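Local coordinates for protein endoglucanase (Thermotoga maritima, PDB 1VHO) that probably acts as a metal-dependent aminopeptidase of the M42 family, binding two divalent metal ions per subunit, at residues E13-D18 / K169-R174; S49-K54 / G210-A215; A66-I71 / F200-E205; A223-V228 / T286-L291. All coordinates share one frame; numbering follows the deposited sequence.

All four contacts are mostly buried. Contacts 1 and 3 lie closest to the centre of the chain, with centres about 7 Å from it. Contact 4 follows at about 13 Å, contact 2 at about 16 Å. Contacts 2, 3 and 4 reach the same mixed sheet. Contact 3 joins two neighbouring parallel strands in it, while contacts 2 and 4 pack short helical segments on strands. Contact 1 joins the end of one helix to the start of another. Its chemistry is polar and charged. Contact 2 is almost wholly apolar, in contact 4 a water is the polar link, and contact 3 mixes backbone bonds with valine packing. Contacts 1, 3 and 4 hold predicted metal ligands.

Contact 1 (E13-D18 / K169-R174)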
loop_
_atom_site.group_PDB
_atom_site.type_symbol
_atom_site.label_atom_id
_atom_site.label_comp_id
_atom_site.label_asym_id
_atom_site.label_seq_id
_atom_site.Cartn_x
_atom_site.Cartn_y
_atom_site.Cartn_z
ATOM N N GLU A 13 -4.372 -11.239 -4.177
ATOM C CA GLU A 13 -3.038 -11.619 -4.638
ATOM C C GLU A 13 -2.014 -10.561 -4.192
ATOM O O GLU A 13 -0.930 -10.961 -3.763
ATOM C CB GLU A 13 -2.954 -11.821 -6.161
ATOM C CG GLU A 13 -3.801 -13.007 -6.607
ATOM C CD GLU A 13 -3.577 -13.407 -8.070
ATOM O OE1 GLU A 13 -2.958 -12.723 -8.887
ATOM O OE2 GLU A 13 -4.077 -14.487 -8.418
ATOM N N LEU A 14 -2.395 -9.285 -4.231
ATOM C CA LEU A 14 -1.451 -8.209 -3.837
ATOM C C LEU A 14 -1.185 -8.284 -2.337
ATOM O O LEU A 14 -0.059 -8.152 -1.900
ATOM C CB LEU A 14 -1.999 -6.830 -4.213
ATOM C CG LEU A 14 -1.914 -6.463 -5.726
ATOM C CD1 LEU A 14 -2.777 -5.225 -6.008
ATOM C CD2 LEU A 14 -0.457 -6.213 -6.071
ATOM N N SER A 15 -2.249 -8.562 -1.585
ATOM C CA SER A 15 -2.107 -8.692 -0.121
ATOM C C SER A 15 -1.206 -9.868 0.260
ATOM O O SER A 15 -0.359 -9.730 1.171
ATOM C CB SER A 15 -3.525 -8.900 0.429
ATOM O OG SER A 15 -3.428 -9.245 1.812
ATOM N N ASN A 16 -1.342 -10.998 -0.429
ATOM C CA ASN A 16 -0.552 -12.189 -0.079
ATOM C C ASN A 16 0.926 -12.080 -0.407
ATOM O O ASN A 16 1.712 -12.785 0.251
ATOM C CB ASN A 16 -1.130 -13.455 -0.724
ATOM C CG ASN A 16 -2.465 -13.845 -0.109
ATOM O OD1 ASN A 16 -2.779 -13.533 1.038
ATOM N ND2 ASN A 16 -3.279 -14.580 -0.874
ATOM N N LEU A 17 1.328 -11.358 -1.452
ATOM C CA LEU A 17 2.738 -11.172 -1.765
ATOM C C LEU A 17 3.488 -10.531 -0.580
ATOM O O LEU A 17 2.927 -9.719 0.179
ATOM C CB LEU A 17 2.856 -10.182 -2.936
ATOM C CG LEU A 17 2.242 -10.712 -4.251
ATOM C CD1 LEU A 17 2.085 -9.504 -5.190
ATOM C CD2 LEU A 17 3.174 -11.765 -4.836
ATOM N N ASP A 18 4.784 -10.879 -0.476
ATOM C CA ASP A 18 5.599 -10.313 0.587
ATOM C C ASP A 18 6.589 -9.288 0.062
ATOM O O ASP A 18 7.509 -9.622 -0.712
ATOM C CB ASP A 18 6.327 -11.414 1.370
ATOM C CG ASP A 18 5.406 -12.396 2.067
ATOM O OD1 ASP A 18 4.234 -12.066 2.353
ATOM O OD2 ASP A 18 5.821 -13.567 2.337
ATOM N N LYS A 169 -3.521 -8.911 4.983
ATOM C CA LYS A 169 -2.468 -8.028 5.462
ATOM C C LYS A 169 -2.124 -6.977 4.400
ATOM O O LYS A 169 -2.310 -7.230 3.195
ATOM C CB LYS A 169 -1.161 -8.789 5.799
ATOM C CG LYS A 169 -0.595 -9.572 4.548
ATOM C CD LYS A 169 0.757 -10.171 4.978
ATOM C CE LYS A 169 1.422 -11.000 3.863
ATOM N NZ LYS A 169 2.037 -10.183 2.792
ATOM N N ALA A 170 -1.460 -5.930 4.864
ATOM C CA ALA A 170 -0.916 -4.902 3.956
ATOM C C ALA A 170 -1.844 -4.242 2.973
ATOM O O ALA A 170 -1.340 -3.502 2.081
ATOM C CB ALA A 170 0.254 -5.521 3.144
ATOM N N LEU A 171 -3.158 -4.271 3.202
ATOM C CA LEU A 171 -4.044 -3.539 2.282
ATOM C C LEU A 171 -3.900 -2.056 2.402
ATOM O O LEU A 171 -4.231 -1.301 1.477
ATOM C CB LEU A 171 -5.492 -4.049 2.456
ATOM C CG LEU A 171 -5.727 -5.479 2.006
ATOM C CD1 LEU A 171 -7.031 -6.048 2.573
ATOM C CD2 LEU A 171 -5.762 -5.616 0.483
ATOM N N ASP A 172 -3.370 -1.507 3.531
ATOM C CA ASP A 172 -3.179 -0.084 3.660
ATOM C C ASP A 172 -2.313 0.467 2.524
ATOM O O ASP A 172 -2.346 1.678 2.293
ATOM C CB ASP A 172 -2.683 0.332 5.052
ATOM C CG ASP A 172 -1.446 -0.472 5.454
ATOM O OD1 ASP A 172 -0.425 -0.373 4.761
ATOM O OD2 ASP A 172 -1.518 -1.250 6.415
ATOM N N ASN A 173 -1.464 -0.369 1.886
ATOM C CA ASN A 173 -0.753 0.089 0.704
ATOM C C ASN A 173 -1.211 -0.709 -0.535
ATOM O O ASN A 173 -1.357 -0.188 -1.646
ATOM C CB ASN A 173 0.779 -0.124 0.839
ATOM C CG ASN A 173 1.384 0.919 1.763
ATOM O OD1 ASN A 173 0.816 2.021 1.885
ATOM N ND2 ASN A 173 2.585 0.670 2.287
ATOM N N ARG A 174 -1.460 -2.012 -0.350
ATOM C CA ARG A 174 -1.803 -2.877 -1.499
ATOM C C ARG A 174 -3.161 -2.549 -2.140
ATOM O O ARG A 174 -3.303 -2.711 -3.365
ATOM C CB ARG A 174 -1.671 -4.339 -1.167
ATOM C CG ARG A 174 -0.275 -4.809 -0.687
ATOM C CD ARG A 174 0.766 -4.846 -1.826
ATOM N NE ARG A 174 2.088 -4.832 -1.184
ATOM C CZ ARG A 174 2.628 -5.782 -0.437
ATOM N NH1 ARG A 174 2.015 -6.948 -0.207
ATOM N NH2 ARG A 174 3.806 -5.481 0.173
HETATM O O HOH W 1 -3.242 -11.492 3.543
#
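Leu14 meets Arg174 first through the aliphatic part of both side chains, CB of Leu14 lying 3.9 Å from CB of Arg174. The arginine then bends at chi2 (-72°), and its CD passes close to the Leu14 carbonyl. NH1 of Arg174 donates to Leu14 O at 2.9 Å. Ser15 is next. Its OG stands anti to the backbone N (chi1 171°) and donates to Lys169 O at 2.7 Å, in the carbonyl plane and on a lone pair. Water 1 donates to Ser15 OG and Asn16 OD1 and accepts from Lys169 N; Asn16 OD1 also accepts from Ala159 N. Ser15 O takes a bond of 2.9 Å from Lys169 NZ, also in the carbonyl plane. Leu17 is the first residue to leave the helix. Arg174 NH1 reaches Leu17 O at 2.9 Å from well above the carbonyl plane, so one nitrogen grips two carbonyls. At Asp18, OD1 forms a salt bridge of 2.9 Å with Lys169 NZ; the two side chains cross at about a right angle. Asp18 is also held by Arg102 and Tyr104. Glu70 pairs with both Lys169 and Arg174, and Arg174 NE donates to Val68 O. A methionine in place of Arg174 would probably leave the carbonyls of Leu14 and Leu17 without this donor and Glu70 without one of its cations. The arrangement is that of a helix C-terminus whose last carbonyls are taken up by cationic side chains, with Ala170 at the N-cap of helix 171-187, which carries Asp172, a predicted ligand of both zinc sites.

Contact 2 (S49-K54 / G210-A215); sequences SLIGYK and GALTGA
Ser49 and Ile51 pass along one side of the helical segment at Ala211 and Leu212, with CA of Ile51 6.7 Å from CA of Leu212 and no hydrogen bond between the two backbones. Ile51 carries most of the contact. Its CG1 lies beside the backbone N (chi1 -67°), and chi2 of 78° sets CD1 against the helix. There CD1 touches Ala215 CB at 3.5 Å and Ala211 O at the same distance of 3.5 Å. The other branch, CG2, meets Leu212 CD1 at 4.2 Å. The Ile51 and Leu212 side chains cross at about a right angle, and the contact is methyl to methyl, CG2 to CD1. Ala215 CB also packs on Ile51 CG1 at 3.9 Å. The isoleucine is thus covered by Ala211 O, Ala215 CB and Leu212 CD1 of the helical segment. Val199, Thr45 and Tyr216 also touch it. An alanine in place of Ile51 would probably open a gap beside Ala215 and leave the Leu212 methyl without its partner. Ser49 adds a lighter touch, its OG resting 4.0 Å from Ala211 CB. That hydroxyl is used in polar bonds as well: it pairs with Glu205 OE2, on a predicted zinc ligand, and with the backbone N of Val202. Strand 50-54 is antiparallel to strand 195-201. Helix 208-213 lies between the parallel strands 195-201 and 222-229 in the chain. The contact is therefore the packing of the helix of a beta-alpha-beta crossover on the mixed sheet of an alpha/beta peptidase fold.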
loop_
_atom_site.group_PDB
_atom_site.type_symbol
_atom_site.label_atom_id
_atom_site.label_comp_id
_atom_site.label_asym_id
_atom_site.label_seq_id
_atom_site.Cartn_x
_atom_site.Cartn_y
_atom_site.Cartn_z
ATOM N N SER A 49 11.538 1.247 -7.368
ATOM C CA SER A 49 10.156 1.722 -7.592
ATOM C C SER A 49 9.795 1.452 -9.038
ATOM O O SER A 49 10.709 1.282 -9.890
ATOM C CB SER A 49 9.974 3.186 -7.267
ATOM O OG SER A 49 10.119 3.501 -5.889
ATOM N N LEU A 50 8.518 1.335 -9.365
ATOM C CA LEU A 50 8.088 1.067 -10.707
ATOM C C LEU A 50 7.183 2.197 -11.221
ATOM O O LEU A 50 6.290 2.634 -10.481
ATOM C CB LEU A 50 7.338 -0.279 -10.762
ATOM C CG LEU A 50 6.726 -0.672 -12.101
ATOM C CD1 LEU A 50 7.788 -1.212 -13.060
ATOM C CD2 LEU A 50 5.640 -1.737 -11.919
ATOM N N ILE A 51 7.468 2.721 -12.397
ATOM C CA ILE A 51 6.637 3.789 -12.992
ATOM C C ILE A 51 6.052 3.300 -14.298
ATOM O O ILE A 51 6.810 2.911 -15.217
ATOM C CB ILE A 51 7.387 5.121 -13.207
ATOM C CG1 ILE A 51 7.768 5.754 -11.878
ATOM C CG2 ILE A 51 6.463 6.108 -13.992
ATOM C CD1 ILE A 51 8.984 5.175 -11.165
ATOM N N GLY A 52 4.727 3.181 -14.389
ATOM C CA GLY A 52 4.092 2.715 -15.644
ATOM C C GLY A 52 3.823 3.983 -16.478
ATOM O O GLY A 52 3.297 4.953 -15.866
ATOM N N TYR A 53 4.089 3.972 -17.761
ATOM C CA TYR A 53 3.832 5.174 -18.580
ATOM C C TYR A 53 2.843 4.881 -19.691
ATOM O O TYR A 53 3.011 3.934 -20.474
ATOM C CB TYR A 53 5.141 5.722 -19.151
ATOM C CG TYR A 53 4.958 6.796 -20.203
ATOM C CD1 TYR A 53 4.291 7.968 -19.886
ATOM C CD2 TYR A 53 5.421 6.645 -21.502
ATOM C CE1 TYR A 53 4.112 8.973 -20.810
ATOM C CE2 TYR A 53 5.256 7.656 -22.449
ATOM C CZ TYR A 53 4.605 8.812 -22.085
ATOM O OH TYR A 53 4.397 9.836 -22.986
ATOM N N LYS A 54 1.751 5.642 -19.689
ATOM C CA LYS A 54 0.706 5.445 -20.711
ATOM C C LYS A 54 0.512 6.780 -21.444
ATOM O O LYS A 54 0.094 7.797 -20.867
ATOM C CB LYS A 54 -0.573 4.925 -20.091
ATOM C CG LYS A 54 -1.765 4.778 -21.008
ATOM C CD LYS A 54 -1.532 3.797 -22.140
ATOM C CE LYS A 54 -2.647 3.935 -23.191
ATOM N NZ LYS A 54 -3.978 3.754 -22.583
ATOM N N GLY A 210 10.528 12.231 -5.934
ATOM C CA GLY A 210 11.800 11.539 -6.112
ATOM C C GLY A 210 11.606 10.163 -6.718
ATOM O O GLY A 210 12.390 9.696 -7.550
ATOM N N ALA A 211 10.511 9.456 -6.337
ATOM C CA ALA A 211 10.342 8.134 -6.965
ATOM C C ALA A 211 10.116 8.315 -8.456
ATOM O O ALA A 211 10.674 7.633 -9.305
ATOM C CB ALA A 211 9.157 7.397 -6.333
ATOM N N LEU A 212 9.169 9.184 -8.799
ATOM C CA LEU A 212 8.859 9.409 -10.208
ATOM C C LEU A 212 10.078 9.837 -11.024
ATOM O O LEU A 212 10.308 9.264 -12.088
ATOM C CB LEU A 212 7.768 10.482 -10.308
ATOM C CG LEU A 212 7.508 11.066 -11.695
ATOM C CD1 LEU A 212 7.028 9.997 -12.657
ATOM C CD2 LEU A 212 6.463 12.190 -11.580
ATOM N N THR A 213 10.885 10.762 -10.501
ATOM C CA THR A 213 12.040 11.253 -11.260
ATOM C C THR A 213 13.203 10.291 -11.300
ATOM O O THR A 213 14.121 10.453 -12.112
ATOM C CB THR A 213 12.509 12.649 -10.852
ATOM O OG1 THR A 213 12.753 12.720 -9.450
ATOM C CG2 THR A 213 11.434 13.691 -11.193
ATOM N N GLY A 214 13.107 9.174 -10.563
ATOM C CA GLY A 214 14.156 8.152 -10.620
ATOM C C GLY A 214 13.997 7.375 -11.918
ATOM O O GLY A 214 14.856 6.564 -12.283
ATOM N N ALA A 215 12.869 7.570 -12.601
ATOM C CA ALA A 215 12.536 6.951 -13.849
ATOM C C ALA A 215 12.309 7.937 -14.990
ATOM O O ALA A 215 12.686 7.674 -16.122
ATOM C CB ALA A 215 11.237 6.123 -13.699
#

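Contact 3 (A66-I71 / F200-E205)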
loop_
_atom_site.group_PDB
_atom_site.type_symbol
_atom_site.label_atom_id
_atom_site.label_comp_id
_atom_site.label_asym_id
_atom_site.label_seq_id
_atom_site.Cartn_x
_atom_site.Cartn_y
_atom_site.Cartn_z
ATOM N N ALA A 66 1.374 5.576 -5.346
ATOM C CA ALA A 66 0.954 4.644 -4.276
ATOM C C ALA A 66 2.193 4.006 -3.631
ATOM O O ALA A 66 3.208 3.860 -4.330
ATOM C CB ALA A 66 0.062 3.547 -4.860
ATOM N N HIS A 67 2.147 3.734 -2.338
ATOM C CA HIS A 67 3.272 3.047 -1.679
ATOM C C HIS A 67 3.091 1.531 -1.932
ATOM O O HIS A 67 1.956 1.075 -2.171
ATOM C CB HIS A 67 3.218 3.266 -0.165
ATOM C CG HIS A 67 3.374 4.660 0.318
ATOM N ND1 HIS A 67 4.620 5.231 0.536
ATOM C CD2 HIS A 67 2.450 5.609 0.654
ATOM C CE1 HIS A 67 4.464 6.458 0.983
ATOM N NE2 HIS A 67 3.167 6.705 1.068
ATOM N N VAL A 68 4.143 0.733 -1.749
ATOM C CA VAL A 68 4.005 -0.700 -2.030
ATOM C C VAL A 68 4.412 -1.606 -0.877
ATOM O O VAL A 68 4.044 -2.797 -0.928
ATOM C CB VAL A 68 4.816 -1.177 -3.252
ATOM C CG1 VAL A 68 4.517 -0.392 -4.532
ATOM C CG2 VAL A 68 6.309 -1.124 -2.995
ATOM N N ASP A 69 5.172 -1.088 0.099
ATOM C CA ASP A 69 5.661 -1.958 1.162
ATOM C C ASP A 69 4.672 -2.355 2.214
ATOM O O ASP A 69 3.477 -1.980 2.263
ATOM C CB ASP A 69 6.935 -1.318 1.812
ATOM C CG ASP A 69 6.631 -0.118 2.690
ATOM O OD1 ASP A 69 5.520 0.451 2.584
ATOM O OD2 ASP A 69 7.463 0.340 3.506
ATOM N N GLU A 70 5.154 -3.196 3.131
ATOM C CA GLU A 70 4.389 -3.663 4.275
ATOM C C GLU A 70 5.341 -3.764 5.470
ATOM O O GLU A 70 6.567 -3.764 5.297
ATOM C CB GLU A 70 3.755 -5.049 4.072
ATOM C CG GLU A 70 4.841 -6.164 3.854
ATOM C CD GLU A 70 4.137 -7.398 3.275
ATOM O OE1 GLU A 70 3.590 -8.216 4.060
ATOM O OE2 GLU A 70 4.090 -7.565 2.047
ATOM N N ILE A 71 4.786 -3.953 6.640
ATOM C CA ILE A 71 5.649 -4.065 7.817
ATOM C C ILE A 71 6.399 -5.392 7.772
ATOM O O ILE A 71 6.013 -6.418 7.194
ATOM C CB ILE A 71 4.864 -3.917 9.117
ATOM C CG1 ILE A 71 3.929 -5.083 9.336
ATOM C CG2 ILE A 71 4.097 -2.580 9.123
ATOM C CD1 ILE A 71 4.298 -5.867 10.595
ATOM N N PHE A 200 4.521 3.342 -8.352
ATOM C CA PHE A 200 4.502 2.378 -7.255
ATOM C C PHE A 200 5.838 2.528 -6.517
ATOM O O PHE A 200 6.883 1.973 -6.903
ATOM C CB PHE A 200 4.307 0.953 -7.811
ATOM C CG PHE A 200 3.075 0.781 -8.670
ATOM C CD1 PHE A 200 3.139 1.009 -10.043
ATOM C CD2 PHE A 200 1.862 0.414 -8.117
ATOM C CE1 PHE A 200 2.006 0.841 -10.841
ATOM C CE2 PHE A 200 0.712 0.282 -8.887
ATOM C CZ PHE A 200 0.798 0.488 -10.277
ATOM N N SER A 201 5.842 3.285 -5.444
ATOM C CA SER A 201 7.002 3.636 -4.670
ATOM C C SER A 201 7.409 2.683 -3.563
ATOM O O SER A 201 6.597 2.333 -2.707
ATOM C CB SER A 201 6.725 5.010 -3.979
ATOM O OG SER A 201 7.934 5.566 -3.499
ATOM N N VAL A 202 8.727 2.400 -3.545
ATOM C CA VAL A 202 9.235 1.538 -2.464
ATOM C C VAL A 202 9.673 2.400 -1.299
ATOM O O VAL A 202 9.773 3.632 -1.380
ATOM C CB VAL A 202 10.381 0.638 -2.949
ATOM C CG1 VAL A 202 9.890 -0.278 -4.054
ATOM C CG2 VAL A 202 11.546 1.523 -3.447
ATOM N N GLN A 203 9.982 1.780 -0.162
ATOM C CA GLN A 203 10.327 2.509 1.031
ATOM C C GLN A 203 11.559 3.409 0.944
ATOM O O GLN A 203 11.529 4.502 1.516
ATOM C CB GLN A 203 10.553 1.526 2.196
ATOM C CG GLN A 203 10.340 2.204 3.554
ATOM C CD GLN A 203 11.662 2.377 4.276
ATOM O OE1 GLN A 203 12.680 1.905 3.775
ATOM N NE2 GLN A 203 11.618 3.034 5.425
ATOM N N GLU A 204 12.590 2.983 0.239
ATOM C CA GLU A 204 13.821 3.759 0.188
ATOM C C GLU A 204 13.830 4.987 -0.687
ATOM O O GLU A 204 14.939 5.549 -0.844
ATOM C CB GLU A 204 14.996 2.819 -0.139
ATOM C CG GLU A 204 15.381 1.957 1.072
ATOM C CD GLU A 204 16.386 0.872 0.747
ATOM O OE1 GLU A 204 17.119 1.002 -0.264
ATOM O OE2 GLU A 204 16.479 -0.134 1.496
ATOM N N GLU A 205 12.716 5.481 -1.197
ATOM C CA GLU A 205 12.688 6.677 -2.015
ATOM C C GLU A 205 12.629 7.899 -1.109
ATOM O O GLU A 205 12.154 7.818 0.017
ATOM C CB GLU A 205 11.471 6.717 -2.967
ATOM C CG GLU A 205 11.407 5.506 -3.885
ATOM C CD GLU A 205 12.378 5.549 -5.033
ATOM O OE1 GLU A 205 13.168 6.513 -5.095
ATOM O OE2 GLU A 205 12.384 4.662 -5.902
HETATM O O HOH W 2 6.605 1.718 -0.114
#
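The side chains of Val68 and Phe200 cross at about a right angle and touch through CG1 of Val68, which lies 3.6 Å from Phe200 CB. The Phe200 side chain also touches Leu180 of helix 171-187. The other branch of Val68 faces Val202. Here the two valines lie side by side and point the same way, with Val68 CG2 3.8 Å from Val202 CG1. CG1 of Val68 is anti to the carbonyl carbon (chi1 -55°), which leaves CG2 in the crowded position between N and C. Asp69 crosses Gln203 at a slant. Its OD2 approaches the aliphatic CG of Gln203 at 3.4 Å, and the carboxylate and amide planes are 23° apart. Ser21 holds the same Asp69 oxygen. Ala66 and Phe200 share one face of the sheet, His67 and Ser201 the other. These pairs are parallel bridges. Ser201 N donates to Ala66 O at 2.9 Å, nearly straight on to the carbonyl. Past His67 the chains separate. The bond from Val68 N to Ser201 O is weak, at 3.1 Å. Water 2 takes over part of the link, donating to Ser201 O at 2.7 Å and accepting from Asp69 N. Beyond lies a type I turn from Val202 to Glu205, with Glu204, the predicted proton acceptor, inside it. The chemistry implies that sheet bonding gives way to apolar packing and water where the strands end. Both segments carry predicted zinc ligands there, but Glu205 OE2 is bonded to Ser49 and His67 NE2 to Asp287 OD2, so the two do not converge on one site here.

Contact 4 (A223-V228 / T286-L291)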
loop_
_atom_site.group_PDB
_atom_site.type_symbol
_atom_site.label_atom_id
_atom_site.label_comp_id
_atom_site.label_asym_id
_atom_site.label_seq_id
_atom_site.Cartn_x
_atom_site.Cartn_y
_atom_site.Cartn_z
ATOM N N ALA A 223 -1.058 15.945 -9.677
ATOM C CA ALA A 223 -0.712 14.646 -9.069
ATOM C C ALA A 223 -1.833 14.205 -8.129
ATOM O O ALA A 223 -2.408 15.043 -7.440
ATOM C CB ALA A 223 0.566 14.796 -8.256
ATOM N N ILE A 224 -2.113 12.910 -8.141
ATOM C CA ILE A 224 -3.137 12.389 -7.218
ATOM C C ILE A 224 -2.412 11.316 -6.373
ATOM O O ILE A 224 -1.911 10.349 -6.932
ATOM C CB ILE A 224 -4.359 11.856 -7.939
ATOM C CG1 ILE A 224 -4.911 12.923 -8.944
ATOM C CG2 ILE A 224 -5.435 11.472 -6.914
ATOM C CD1 ILE A 224 -6.297 12.477 -9.513
ATOM N N VAL A 225 -2.347 11.530 -5.076
ATOM C CA VAL A 225 -1.659 10.608 -4.170
ATOM C C VAL A 225 -2.706 9.703 -3.537
ATOM O O VAL A 225 -3.706 10.193 -3.045
ATOM C CB VAL A 225 -0.894 11.357 -3.055
ATOM C CG1 VAL A 225 -0.381 10.433 -1.971
ATOM C CG2 VAL A 225 0.244 12.171 -3.661
HETATM N N MSE A 226 -2.419 8.400 -3.500
HETATM C CA MSE A 226 -3.369 7.460 -2.931
HETATM C C MSE A 226 -3.048 7.230 -1.449
HETATM O O MSE A 226 -1.869 7.082 -1.111
HETATM C CB MSE A 226 -3.180 6.087 -3.606
HETATM C CG MSE A 226 -3.398 6.012 -5.092
HETATM SE SE MSE A 226 -5.268 6.199 -5.482
HETATM C CE MSE A 226 -5.360 8.094 -5.745
ATOM N N ASP A 227 -4.084 6.966 -0.678
ATOM C CA ASP A 227 -3.857 6.636 0.728
ATOM C C ASP A 227 -5.069 5.807 1.167
ATOM O O ASP A 227 -5.884 5.417 0.320
ATOM C CB ASP A 227 -3.729 7.898 1.578
ATOM C CG ASP A 227 -2.869 7.706 2.819
ATOM O OD1 ASP A 227 -2.639 6.566 3.287
ATOM O OD2 ASP A 227 -2.386 8.724 3.357
ATOM N N VAL A 228 -5.121 5.471 2.440
ATOM C CA VAL A 228 -6.273 4.748 2.977
ATOM C C VAL A 228 -6.724 5.518 4.235
ATOM O O VAL A 228 -5.903 6.263 4.797
ATOM C CB VAL A 228 -6.001 3.285 3.369
ATOM C CG1 VAL A 228 -5.773 2.433 2.089
ATOM C CG2 VAL A 228 -4.762 3.232 4.252
ATOM N N THR A 286 6.125 13.852 4.997
ATOM C CA THR A 286 4.923 13.441 4.278
ATOM C C THR A 286 5.276 13.205 2.813
ATOM O O THR A 286 6.347 13.611 2.333
ATOM C CB THR A 286 3.820 14.502 4.414
ATOM O OG1 THR A 286 2.607 14.036 3.819
ATOM C CG2 THR A 286 4.248 15.798 3.741
ATOM N N ASP A 287 4.380 12.566 2.079
ATOM C CA ASP A 287 4.586 12.286 0.664
ATOM C C ASP A 287 4.411 13.529 -0.203
ATOM O O ASP A 287 4.809 13.536 -1.377
ATOM C CB ASP A 287 3.564 11.234 0.220
ATOM C CG ASP A 287 3.597 9.963 1.043
ATOM O OD1 ASP A 287 4.697 9.508 1.423
ATOM O OD2 ASP A 287 2.492 9.425 1.282
ATOM N N PHE A 288 3.804 14.578 0.338
ATOM C CA PHE A 288 3.548 15.804 -0.391
ATOM C C PHE A 288 4.661 16.834 -0.315
ATOM O O PHE A 288 4.586 17.821 -1.061
ATOM C CB PHE A 288 2.237 16.436 0.113
ATOM C CG PHE A 288 1.007 15.619 -0.201
ATOM C CD1 PHE A 288 0.795 14.394 0.400
ATOM C CD2 PHE A 288 0.056 16.087 -1.092
ATOM C CE1 PHE A 288 -0.320 13.638 0.121
ATOM C CE2 PHE A 288 -1.080 15.337 -1.359
ATOM C CZ PHE A 288 -1.268 14.113 -0.759
ATOM N N VAL A 289 5.678 16.644 0.518
ATOM C CA VAL A 289 6.765 17.595 0.648
ATOM C C VAL A 289 7.367 18.031 -0.674
ATOM O O VAL A 289 7.316 19.228 -0.999
ATOM C CB VAL A 289 7.853 17.137 1.623
ATOM C CG1 VAL A 289 9.044 18.074 1.668
ATOM C CG2 VAL A 289 7.292 16.950 3.024
ATOM N N GLN A 290 7.907 17.138 -1.491
ATOM C CA GLN A 290 8.521 17.534 -2.756
ATOM C C GLN A 290 7.528 18.127 -3.737
ATOM O O GLN A 290 7.798 19.136 -4.411
ATOM C CB GLN A 290 9.288 16.355 -3.376
ATOM C CG GLN A 290 10.367 15.734 -2.504
ATOM C CD GLN A 290 10.807 14.349 -2.930
ATOM O OE1 GLN A 290 10.020 13.517 -3.367
ATOM N NE2 GLN A 290 12.101 14.033 -2.836
ATOM N N LEU A 291 6.333 17.542 -3.847
ATOM C CA LEU A 291 5.307 17.997 -4.763
ATOM C C LEU A 291 4.920 19.454 -4.560
ATOM O O LEU A 291 4.809 20.216 -5.517
ATOM C CB LEU A 291 4.060 17.101 -4.652
ATOM C CG LEU A 291 4.212 15.688 -5.213
ATOM C CD1 LEU A 291 3.021 14.817 -4.846
ATOM C CD2 LEU A 291 4.358 15.733 -6.737
HETATM O O HOH W 3 -0.246 8.034 0.901
#
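Val225 and Phe288 reach toward each other tip to tip, and the apolar contacts are built round this pair. Val225 CB lies 3.6 Å from Phe288 CZ. Val225 CG1 touches CE1 of the same ring at 3.8 Å. Val225 CG2 serves a second partner and lies 4.0 Å from Leu291 CD1. The other methyl of that leucine, CD2, packs on Ala223 CB at 4.2 Å. Ala223 and Val225 thus present the same face of strand 222-229 to the segment 286-291. Leu209 of helix 208-213 also touches Leu291, while Thr298 and Leu300 of the neighbouring strand touch Phe288. A CH-pi contact adds to the packing. Val225 CG2 sits over one face of the Phe288 ring, offset toward the rim, 4.2 Å from its centroid and 25° off the ring normal. CG1 is anti to the backbone N (chi1 170°) and CG2 anti to the carbonyl carbon, beside N. Direct hydrogen bonds between the two segments are absent. Their polar link is water 3, which donates to Met226 O at 2.8 Å and to Asp287 OD2 at 3.1 Å. Met226 is a selenomethionine. Asp287 OD2 has His67 as its strongest partner. Asp227 OD2 lies 5.3 Å from Asp287 OD2, and Arg281 pairs with Asp227 OD1. The chemistry implies a division of the contact. Its apolar part holds the helical segment on the strand, and its polar part brings carboxylates together beside His67, which like Asp227 is a predicted ligand of the first zinc, as might be expected near a site for metal cations.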